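Local coordinates for Peptide/nickel transport system substrate-binding protein (Listeria monocytogenes serotype 1/2a, PDB 5KZT) that binds peptides, here captured with one bound, and probably delivers them to an ABC transporter for uptake, at residues V369-D374 / V399-V404; F273-N278 / Q492-R497; Q411-Q416 / G443-M448. All blocks are in the same frame, centred on the assembly; numbering follows the deposited sequence.

Interaction 1. Residues V369-D374 / V399-V404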
loop_
_atom_site.group_PDB
_atom_site.type_symbol
_atom_site.label_atom_id
_atom_site.label_comp_id
_atom_site.label_asym_id
_atom_site.label_seq_id
_atom_site.Cartn_x
_atom_site.Cartn_y
_atom_site.Cartn_z
ATOM N N VAL A 369 -26.913 0.341 -6.524
ATOM C CA VAL A 369 -25.725 0.611 -5.730
ATOM C C VAL A 369 -24.698 1.331 -6.573
ATOM O O VAL A 369 -24.655 1.153 -7.790
ATOM C CB VAL A 369 -25.098 -0.670 -5.121
ATOM C CG1 VAL A 369 -25.935 -1.157 -3.944
ATOM C CG2 VAL A 369 -24.894 -1.761 -6.169
ATOM N N GLU A 370 -23.856 2.125 -5.903
ATOM C CA GLU A 370 -22.810 2.906 -6.553
ATOM C C GLU A 370 -21.457 2.211 -6.367
ATOM O O GLU A 370 -21.082 1.877 -5.240
ATOM C CB GLU A 370 -22.840 4.326 -5.980
ATOM C CG GLU A 370 -21.582 5.187 -6.028
ATOM C CD GLU A 370 -21.655 6.278 -4.944
ATOM O OE1 GLU A 370 -21.027 6.148 -3.819
ATOM O OE2 GLU A 370 -22.399 7.251 -5.216
ATOM N N PHE A 371 -20.751 1.996 -7.479
ATOM C CA PHE A 371 -19.437 1.374 -7.479
ATOM C C PHE A 371 -18.370 2.474 -7.565
ATOM O O PHE A 371 -18.349 3.239 -8.539
ATOM C CB PHE A 371 -19.322 0.423 -8.669
ATOM C CG PHE A 371 -18.061 -0.381 -8.673
ATOM C CD1 PHE A 371 -17.780 -1.262 -7.635
ATOM C CD2 PHE A 371 -17.137 -0.251 -9.701
ATOM C CE1 PHE A 371 -16.602 -2.003 -7.627
ATOM C CE2 PHE A 371 -15.953 -0.982 -9.695
ATOM C CZ PHE A 371 -15.685 -1.865 -8.658
ATOM N N THR A 372 -17.492 2.551 -6.564
ATOM C CA THR A 372 -16.395 3.522 -6.589
ATOM C C THR A 372 -15.064 2.931 -7.091
ATOM O O THR A 372 -14.608 1.893 -6.613
ATOM C CB THR A 372 -16.183 4.176 -5.217
ATOM O OG1 THR A 372 -17.363 4.884 -4.843
ATOM C CG2 THR A 372 -15.039 5.177 -5.251
ATOM N N SER A 373 -14.446 3.626 -8.047
ATOM C CA SER A 373 -13.083 3.348 -8.485
ATOM C C SER A 373 -12.347 4.669 -8.806
ATOM O O SER A 373 -12.862 5.765 -8.524
ATOM C CB SER A 373 -13.087 2.392 -9.683
ATOM O OG SER A 373 -11.785 1.815 -9.880
ATOM N N ASP A 374 -11.148 4.567 -9.372
ATOM C CA ASP A 374 -10.316 5.741 -9.647
ATOM C C ASP A 374 -10.695 6.407 -10.970
ATOM O O ASP A 374 -11.606 5.936 -11.654
ATOM C CB ASP A 374 -8.835 5.350 -9.587
ATOM C CG ASP A 374 -8.422 4.909 -8.196
ATOM O OD1 ASP A 374 -8.951 5.470 -7.202
ATOM O OD2 ASP A 374 -7.592 3.990 -8.079
ATOM N N VAL A 399 -26.112 -0.550 -11.310
ATOM C CA VAL A 399 -24.814 -0.140 -10.748
ATOM C C VAL A 399 -24.468 1.248 -11.301
ATOM O O VAL A 399 -24.260 1.391 -12.508
ATOM C CB VAL A 399 -23.714 -1.156 -11.093
ATOM C CG1 VAL A 399 -22.355 -0.679 -10.578
ATOM C CG2 VAL A 399 -24.068 -2.521 -10.509
ATOM N N LYS A 400 -24.471 2.265 -10.431
ATOM C CA LYS A 400 -24.038 3.630 -10.795
ATOM C C LYS A 400 -22.533 3.643 -10.656
ATOM O O LYS A 400 -21.996 3.033 -9.731
ATOM C CB LYS A 400 -24.575 4.734 -9.861
ATOM C CG LYS A 400 -26.054 4.728 -9.521
ATOM C CD LYS A 400 -26.898 5.629 -10.421
ATOM C CE LYS A 400 -27.421 4.870 -11.638
ATOM N NZ LYS A 400 -28.160 5.738 -12.592
ATOM N N LEU A 401 -21.857 4.346 -11.555
ATOM C CA LEU A 401 -20.398 4.434 -11.515
ATOM C C LEU A 401 -19.890 5.760 -10.951
ATOM O O LEU A 401 -20.310 6.820 -11.362
ATOM C CB LEU A 401 -19.819 4.206 -12.910
ATOM C CG LEU A 401 -20.070 2.826 -13.525
ATOM C CD1 LEU A 401 -19.339 2.719 -14.852
ATOM C CD2 LEU A 401 -19.654 1.721 -12.560
ATOM N N LYS A 402 -18.947 5.674 -10.015
ATOM C CA LYS A 402 -18.247 6.826 -9.479
ATOM C C LYS A 402 -16.764 6.566 -9.729
ATOM O O LYS A 402 -16.254 5.495 -9.391
ATOM C CB LYS A 402 -18.560 6.935 -7.993
ATOM C CG LYS A 402 -18.101 8.194 -7.311
ATOM C CD LYS A 402 -18.715 8.277 -5.918
ATOM C CE LYS A 402 -18.417 9.598 -5.246
ATOM N NZ LYS A 402 -19.062 10.751 -5.934
ATOM N N ASN A 403 -16.093 7.514 -10.373
ATOM C CA ASN A 403 -14.693 7.351 -10.776
ATOM C C ASN A 403 -13.951 8.610 -10.362
ATOM O O ASN A 403 -13.965 9.600 -11.073
ATOM C CB ASN A 403 -14.577 7.085 -12.287
ATOM C CG ASN A 403 -15.031 5.687 -12.668
ATOM O OD1 ASN A 403 -16.193 5.467 -12.954
ATOM N ND2 ASN A 403 -14.118 4.734 -12.650
ATOM N N VAL A 404 -13.263 8.539 -9.226
ATOM C CA VAL A 404 -12.773 9.723 -8.531
ATOM C C VAL A 404 -11.253 9.675 -8.377
ATOM O O VAL A 404 -10.647 8.616 -8.549
ATOM C CB VAL A 404 -13.469 9.855 -7.152
ATOM C CG1 VAL A 404 -14.956 10.175 -7.333
ATOM C CG2 VAL A 404 -13.281 8.606 -6.289
#
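Val369 and Val399 open a run of parallel beta pairing in which residues 369-374 lie beside residues 399-404. The strand axes come within 4.5 Å and their directions differ by 29°. The bonds form the usual parallel ladder. Lys400 N donates to Val369 O, Phe371 N to Lys400 O, Lys402 N to Phe371 O, Ser373 N to Lys402 O and Val404 N to Ser373 O. Phe371 N to Lys400 O is the shortest at 2.8 Å. The Asn403 side chain adds a bond: its ND2 reaches Asp374 O at 3.0 Å, with that oxygen in the amide plane.

Val369, Phe371, Val399 and Leu401 share one face. Phe371 CB meets Val399 CG1 at 3.7 Å. Leu401 CD2 lies at the edge of the Phe371 ring, near its plane. On the other face Lys402 CG is anti to the backbone N (chi1 -171°), and the chain runs beside Thr372. Lys402 CD touches Glu370 CD at 3.7 Å. The charged ends do not meet: Lys402 NZ stays 4.9 Å from Glu370 OE2, and Glu370 OE1 forms a salt bridge with Arg281.

The two strands and helix 377-393 form a beta-alpha-beta unit. That helix packs against Phe371 and Leu401, while helix 406-414 meets Thr372 and Val404. Strand 420-425 borders strand 367-374.

Interaction 2. Residues F273-N278 / Q492-R497; sequences FYIKFN and QPLYQR
Phe273 and Tyr495 pair across two antiparallel strands that are interrupted by a classic beta bulge. Leu494 and Tyr495 both face Phe273, and both backbone amides turn to Phe273 O. Leu494 N donates at 2.8 Å, in the carbonyl plane. The bond from Tyr495 N is weak, at 3.3 Å. Phe273 N returns a nearly straight bond to Tyr495 O (173° at the hydrogen). Beyond the bulge, Ile275 and Gln492 exchange two backbone bonds.

The tight part is aromatic. The Phe273 and Tyr495 rings are almost parallel, with planes at 2°, but slid apart so that they barely overlap. The slide puts Tyr495 OH over the centre of the Phe273 ring. In return, Phe273 CB sits over the Tyr495 ring, 3.6 Å from its centroid, as a CH-pi contact. Away from the rings, Ile275 CD1 meets Leu494 CD1 at 3.6 Å in one of the two deposited conformers of Leu494.

The packing is looser toward Asn278, where the Phe277 ring only skirts Gln492, with Phe277 CE2 4.2 Å from Gln492 CB. At the other end Arg497 is partly exposed and marks the solvent side.

Peptide is bound at this aromatic end. Tyr495 OH hydrogen-bonds to a basic side chain of the peptide and Arg497 NH2 to its backbone. The contact therefore ties the strand pair directly to the binding site of this solute-binding protein. The Arg497 guanidinium and the Phe273 ring are inclined at 70°, with Phe273 CE1 over the centre of the guanidinium face, 3.7 Å from Arg497 CZ.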
loop_
_atom_site.group_PDB
_atom_site.type_symbol
_atom_site.label_atom_id
_atom_site.label_comp_id
_atom_site.label_asym_id
_atom_site.label_seq_id
_atom_site.Cartn_x
_atom_site.Cartn_y
_atom_site.Cartn_z
ATOM N N PHE A 273 -6.031 -6.843 -5.865
ATOM C CA PHE A 273 -7.139 -5.925 -6.033
ATOM C C PHE A 273 -8.427 -6.685 -5.758
ATOM O O PHE A 273 -8.584 -7.836 -6.179
ATOM C CB PHE A 273 -7.129 -5.307 -7.429
ATOM C CG PHE A 273 -6.326 -4.044 -7.500
ATOM C CD1 PHE A 273 -4.939 -4.099 -7.517
ATOM C CD2 PHE A 273 -6.947 -2.811 -7.455
ATOM C CE1 PHE A 273 -4.182 -2.936 -7.550
ATOM C CE2 PHE A 273 -6.200 -1.648 -7.501
ATOM C CZ PHE A 273 -4.818 -1.707 -7.542
ATOM N N TYR A 274 -9.313 -6.058 -4.996
ATOM C CA TYR A 274 -10.487 -6.732 -4.501
ATOM C C TYR A 274 -11.624 -5.754 -4.411
ATOM O O TYR A 274 -11.413 -4.547 -4.292
ATOM C CB TYR A 274 -10.236 -7.385 -3.144
ATOM C CG TYR A 274 -9.613 -6.481 -2.098
ATOM C CD1 TYR A 274 -8.230 -6.386 -1.992
ATOM C CD2 TYR A 274 -10.396 -5.731 -1.216
ATOM C CE1 TYR A 274 -7.626 -5.578 -1.049
ATOM C CE2 TYR A 274 -9.797 -4.907 -0.259
ATOM C CZ TYR A 274 -8.411 -4.843 -0.183
ATOM O OH TYR A 274 -7.771 -4.046 0.729
ATOM N N ILE A 275 -12.827 -6.311 -4.443
ATOM C CA ILE A 275 -14.048 -5.558 -4.203
ATOM C C ILE A 275 -14.256 -5.459 -2.691
ATOM O O ILE A 275 -14.301 -6.490 -2.002
ATOM C CB ILE A 275 -15.287 -6.254 -4.816
ATOM C CG1 ILE A 275 -15.094 -6.555 -6.305
ATOM C CG2 ILE A 275 -16.544 -5.415 -4.576
ATOM C CD1 ILE A 275 -15.017 -5.348 -7.197
ATOM N N LYS A 276 -14.423 -4.241 -2.186
ATOM C CA LYS A 276 -14.892 -4.013 -0.817
ATOM C C LYS A 276 -16.410 -3.811 -0.749
ATOM O O LYS A 276 -16.977 -3.027 -1.502
ATOM C CB LYS A 276 -14.190 -2.796 -0.226
ATOM C CG LYS A 276 -12.707 -3.005 0.013
ATOM C CD LYS A 276 -12.062 -1.825 0.718
ATOM C CE LYS A 276 -12.387 -1.794 2.191
ATOM N NZ LYS A 276 -11.613 -0.719 2.834
ATOM N N PHE A 277 -17.053 -4.493 0.190
ATOM C CA PHE A 277 -18.500 -4.406 0.404
ATOM C C PHE A 277 -18.774 -3.633 1.685
ATOM O O PHE A 277 -18.662 -4.195 2.781
ATOM C CB PHE A 277 -19.069 -5.814 0.547
ATOM C CG PHE A 277 -18.955 -6.649 -0.706
ATOM C CD1 PHE A 277 -19.645 -6.291 -1.864
ATOM C CD2 PHE A 277 -18.197 -7.817 -0.719
ATOM C CE1 PHE A 277 -19.550 -7.064 -3.019
ATOM C CE2 PHE A 277 -18.111 -8.599 -1.877
ATOM C CZ PHE A 277 -18.779 -8.217 -3.020
ATOM N N ASN A 278 -19.135 -2.358 1.571
ATOM C CA ASN A 278 -19.456 -1.567 2.760
ATOM C C ASN A 278 -20.829 -1.961 3.274
ATOM O O ASN A 278 -21.836 -1.808 2.572
ATOM C CB ASN A 278 -19.437 -0.063 2.498
ATOM C CG ASN A 278 -19.599 0.752 3.762
ATOM O OD1 ASN A 278 -19.403 0.251 4.877
ATOM N ND2 ASN A 278 -19.992 2.014 3.605
ATOM N N GLN A 492 -14.174 -9.501 -2.190
ATOM C CA GLN A 492 -13.992 -10.416 -3.322
ATOM C C GLN A 492 -12.704 -10.090 -4.066
ATOM O O GLN A 492 -12.663 -9.145 -4.847
ATOM C CB GLN A 492 -15.194 -10.377 -4.287
ATOM C CG GLN A 492 -15.056 -11.208 -5.581
ATOM C CD GLN A 492 -14.754 -12.694 -5.364
ATOM O OE1 GLN A 492 -13.929 -13.052 -4.530
ATOM N NE2 GLN A 492 -15.423 -13.570 -6.131
ATOM N N PRO A 493 -11.643 -10.882 -3.836
ATOM C CA PRO A 493 -10.461 -10.772 -4.694
ATOM C C PRO A 493 -10.812 -10.871 -6.186
ATOM O O PRO A 493 -11.607 -11.723 -6.578
ATOM C CB PRO A 493 -9.599 -11.933 -4.237
ATOM C CG PRO A 493 -9.940 -12.054 -2.779
ATOM C CD PRO A 493 -11.422 -11.829 -2.731
ATOM N N LEU A 494 -10.220 -9.989 -6.987
ATOM C CA LEU A 494 -10.497 -9.932 -8.415
ATOM C C LEU A 494 -9.257 -10.313 -9.201
ATOM O O LEU A 494 -9.328 -11.206 -10.034
ATOM C CB LEU A 494 -10.985 -8.536 -8.817
ATOM C CG LEU A 494 -12.373 -8.517 -9.456
ATOM C CD1 LEU A 494 -12.931 -7.111 -9.540
ATOM C CD2 LEU A 494 -12.333 -9.178 -10.834
ATOM N N TYR A 495 -8.137 -9.635 -8.937
ATOM C CA TYR A 495 -6.867 -9.936 -9.613
ATOM C C TYR A 495 -5.619 -9.697 -8.788
ATOM O O TYR A 495 -5.616 -8.912 -7.837
ATOM C CB TYR A 495 -6.776 -9.172 -10.938
ATOM C CG TYR A 495 -6.661 -7.646 -10.866
ATOM C CD1 TYR A 495 -7.792 -6.832 -10.875
ATOM C CD2 TYR A 495 -5.420 -7.022 -10.858
ATOM C CE1 TYR A 495 -7.689 -5.452 -10.856
ATOM C CE2 TYR A 495 -5.309 -5.642 -10.842
ATOM C CZ TYR A 495 -6.438 -4.858 -10.839
ATOM O OH TYR A 495 -6.324 -3.473 -10.812
ATOM N N GLN A 496 -4.562 -10.400 -9.186
ATOM C CA GLN A 496 -3.232 -10.231 -8.635
ATOM C C GLN A 496 -2.518 -9.323 -9.617
ATOM O O GLN A 496 -2.418 -9.654 -10.811
ATOM C CB GLN A 496 -2.503 -11.566 -8.559
ATOM C CG GLN A 496 -3.262 -12.651 -7.823
ATOM C CD GLN A 496 -2.527 -13.971 -7.853
ATOM O OE1 GLN A 496 -1.414 -14.065 -7.317
ATOM N NE2 GLN A 496 -3.112 -14.990 -8.514
ATOM N N ARG A 497 -2.022 -8.193 -9.141
ATOM C CA ARG A 497 -1.609 -7.126 -10.049
ATOM C C ARG A 497 -0.192 -7.287 -10.582
ATOM O O ARG A 497 0.745 -7.530 -9.824
ATOM C CB ARG A 497 -1.740 -5.778 -9.353
ATOM C CG ARG A 497 -1.832 -4.586 -10.288
ATOM C CD ARG A 497 -0.635 -3.687 -10.220
ATOM N NE ARG A 497 -0.582 -2.793 -9.070
ATOM C CZ ARG A 497 -1.101 -1.551 -8.992
ATOM N NH1 ARG A 497 -0.950 -0.859 -7.873
ATOM N NH2 ARG A 497 -1.791 -0.992 -9.984
#

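Interaction 3. Residues Q411-Q416 / G443-M448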
loop_
_atom_site.group_PDB
_atom_site.type_symbol
_atom_site.label_atom_id
_atom_site.label_comp_id
_atom_site.label_asym_id
_atom_site.label_seq_id
_atom_site.Cartn_x
_atom_site.Cartn_y
_atom_site.Cartn_z
ATOM N N GLN A 411 -10.309 8.848 0.945
ATOM C CA GLN A 411 -11.073 9.636 1.939
ATOM C C GLN A 411 -12.463 9.072 2.160
ATOM O O GLN A 411 -12.912 8.954 3.306
ATOM C CB GLN A 411 -11.205 11.099 1.523
ATOM C CG GLN A 411 -9.910 11.875 1.629
ATOM C CD GLN A 411 -9.978 13.303 1.058
ATOM O OE1 GLN A 411 -10.693 13.607 0.074
ATOM N NE2 GLN A 411 -9.232 14.193 1.689
ATOM N N ASN A 412 -13.150 8.770 1.062
ATOM C CA ASN A 412 -14.498 8.193 1.145
ATOM C C ASN A 412 -14.447 6.808 1.801
ATOM O O ASN A 412 -15.365 6.427 2.526
ATOM C CB ASN A 412 -15.160 8.088 -0.234
ATOM C CG ASN A 412 -15.400 9.430 -0.882
ATOM O OD1 ASN A 412 -15.212 10.478 -0.259
ATOM N ND2 ASN A 412 -15.775 9.410 -2.162
ATOM N N ASP A 413 -13.372 6.058 1.540
ATOM C CA ASP A 413 -13.159 4.761 2.188
ATOM C C ASP A 413 -13.058 4.939 3.705
ATOM O O ASP A 413 -13.831 4.316 4.454
ATOM C CB ASP A 413 -11.914 4.062 1.622
ATOM C CG ASP A 413 -11.694 2.692 2.217
ATOM O OD1 ASP A 413 -12.525 1.790 1.931
ATOM O OD2 ASP A 413 -10.692 2.510 2.981
ATOM N N GLN A 414 -12.170 5.818 4.157
ATOM C CA GLN A 414 -12.023 6.098 5.600
ATOM C C GLN A 414 -13.344 6.534 6.247
ATOM O O GLN A 414 -13.623 6.144 7.383
ATOM C CB GLN A 414 -10.971 7.183 5.889
ATOM C CG GLN A 414 -9.517 6.795 5.618
ATOM C CD GLN A 414 -9.065 5.632 6.499
ATOM O OE1 GLN A 414 -9.194 5.701 7.733
ATOM N NE2 GLN A 414 -8.591 4.535 5.874
ATOM N N ASN A 415 -14.129 7.333 5.520
ATOM C CA ASN A 415 -15.422 7.842 5.999
ATOM C C ASN A 415 -16.591 6.850 5.867
ATOM O O ASN A 415 -17.698 7.142 6.319
ATOM C CB ASN A 415 -15.804 9.136 5.247
ATOM C CG ASN A 415 -14.863 10.297 5.534
ATOM O OD1 ASN A 415 -14.177 10.332 6.558
ATOM N ND2 ASN A 415 -14.842 11.271 4.627
ATOM N N GLN A 416 -16.356 5.689 5.253
ATOM C CA GLN A 416 -17.419 4.750 4.886
ATOM C C GLN A 416 -18.527 5.358 4.036
ATOM O O GLN A 416 -19.690 4.967 4.118
ATOM C CB GLN A 416 -17.971 4.035 6.127
ATOM C CG GLN A 416 -17.133 2.831 6.454
ATOM C CD GLN A 416 -17.562 2.112 7.690
ATOM O OE1 GLN A 416 -17.028 2.348 8.755
ATOM N NE2 GLN A 416 -18.514 1.201 7.548
ATOM N N GLY A 443 -10.836 -2.200 12.355
ATOM C CA GLY A 443 -9.498 -1.889 11.893
ATOM C C GLY A 443 -9.517 -0.666 10.987
ATOM O O GLY A 443 -10.481 -0.442 10.228
ATOM N N ALA A 444 -8.448 0.124 11.038
ATOM C CA ALA A 444 -8.397 1.374 10.257
ATOM C C ALA A 444 -8.417 1.179 8.738
ATOM O O ALA A 444 -8.777 2.110 8.012
ATOM C CB ALA A 444 -7.188 2.209 10.660
ATOM N N GLN A 445 -8.020 -0.004 8.263
ATOM C CA GLN A 445 -8.156 -0.399 6.857
ATOM C C GLN A 445 -9.312 -1.350 6.542
ATOM O O GLN A 445 -9.390 -1.879 5.433
ATOM C CB GLN A 445 -6.830 -1.010 6.372
ATOM C CG GLN A 445 -5.665 -0.019 6.309
ATOM C CD GLN A 445 -5.909 1.139 5.354
ATOM O OE1 GLN A 445 -6.749 1.074 4.449
ATOM N NE2 GLN A 445 -5.192 2.210 5.558
ATOM N N ASN A 446 -10.222 -1.544 7.492
ATOM C CA ASN A 446 -11.422 -2.373 7.297
ATOM C C ASN A 446 -12.447 -1.481 6.591
ATOM O O ASN A 446 -12.624 -1.604 5.381
ATOM C CB ASN A 446 -11.914 -2.915 8.648
ATOM C CG ASN A 446 -13.172 -3.762 8.548
ATOM O OD1 ASN A 446 -14.095 -3.482 7.781
ATOM N ND2 ASN A 446 -13.238 -4.771 9.379
ATOM N N ARG A 447 -13.078 -0.564 7.336
ATOM C CA ARG A 447 -13.992 0.444 6.775
ATOM C C ARG A 447 -15.155 -0.144 5.979
ATOM O O ARG A 447 -15.619 0.437 5.005
ATOM C CB ARG A 447 -13.214 1.453 5.907
ATOM C CG ARG A 447 -12.032 2.091 6.601
ATOM C CD ARG A 447 -12.459 2.938 7.791
ATOM N NE ARG A 447 -11.289 3.482 8.485
ATOM C CZ ARG A 447 -11.294 4.087 9.674
ATOM N NH1 ARG A 447 -12.425 4.258 10.372
ATOM N NH2 ARG A 447 -10.138 4.516 10.177
ATOM N N MET A 448 -15.602 -1.316 6.401
ATOM C CA MET A 448 -16.735 -1.971 5.796
ATOM C C MET A 448 -17.794 -2.305 6.835
ATOM O O MET A 448 -18.849 -2.816 6.466
ATOM C CB MET A 448 -16.255 -3.264 5.141
ATOM C CG MET A 448 -15.362 -3.030 3.949
ATOM S SD MET A 448 -14.927 -4.564 3.118
ATOM C CE MET A 448 -14.314 -5.602 4.431
HETATM O O HOH W 1 -8.493 3.746 3.511
HETATM O O HOH W 2 -8.699 -0.038 2.735
#
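Arg447 lies against the last turn of helix 406-414, touching Asp413 and Gln414. Its CB is 3.3 Å from Asp413 O. CG stays near the same carbonyl and is 3.9 Å from Asp413 OD2. The chain bends at chi2 (-64°), and CD comes to 3.4 Å from Gln414 O. NE donates to Ala444 O in its own segment at 2.9 Å. At the tip, Gln414 O lies over one face of the guanidinium, while NH2 is 2.9 Å from Gln414 OE1. The Gln414 amide and the guanidinium planes are 79° apart.

Gln414 NE2 also donates to Ala444 O, at 3.2 Å. Two donors thus grip this oxygen, from opposite faces of its carbonyl plane. Two waters lie between Asp413 OD2 and Gln445 OE1; one of them reaches Gln445 only weakly. Gln445 NE2 hydrogen-bonds to Asp34. Asp413 OD1 makes a salt bridge to Lys276, which may help to keep the carboxylate charged. At the backbone of Arg447, Gln416 CG rests 3.2 Å from Arg447 O, and Gln416 NE2 bonds to Ser449.

Within loop 443-448, Asn446 OD1 accepts from Met448 N in an Asx turn. The loop meets the helix where the chain leaves it: Gln416, with positive phi, closes a Schellman motif, a characteristic ending of alpha helices.

How the interactions relate
Interaction 2 is the buried one, while interactions 1 and 3 are partly buried. Interactions 1 and 2 belong to the same mixed sheet and meet where Phe371 CE1 packs on Ile275 CD1. Both rely on backbone ladders, parallel in interaction 1 and bulged antiparallel in interaction 2. Interaction 3 has no ladder and joins helix and loop through side chains, carbonyls and water. A probable hydrogen bond between Asn278 OD1 and Gln416 NE2 (3.0 Å) links it to interaction 2. Strand 397-404 leads into helix 406-414, so interactions 1 and 3 follow in series, both nested within the long loop closed by interaction 2. All three reach the bound peptide, through Asp374, Tyr495 with Arg497, and Gln445.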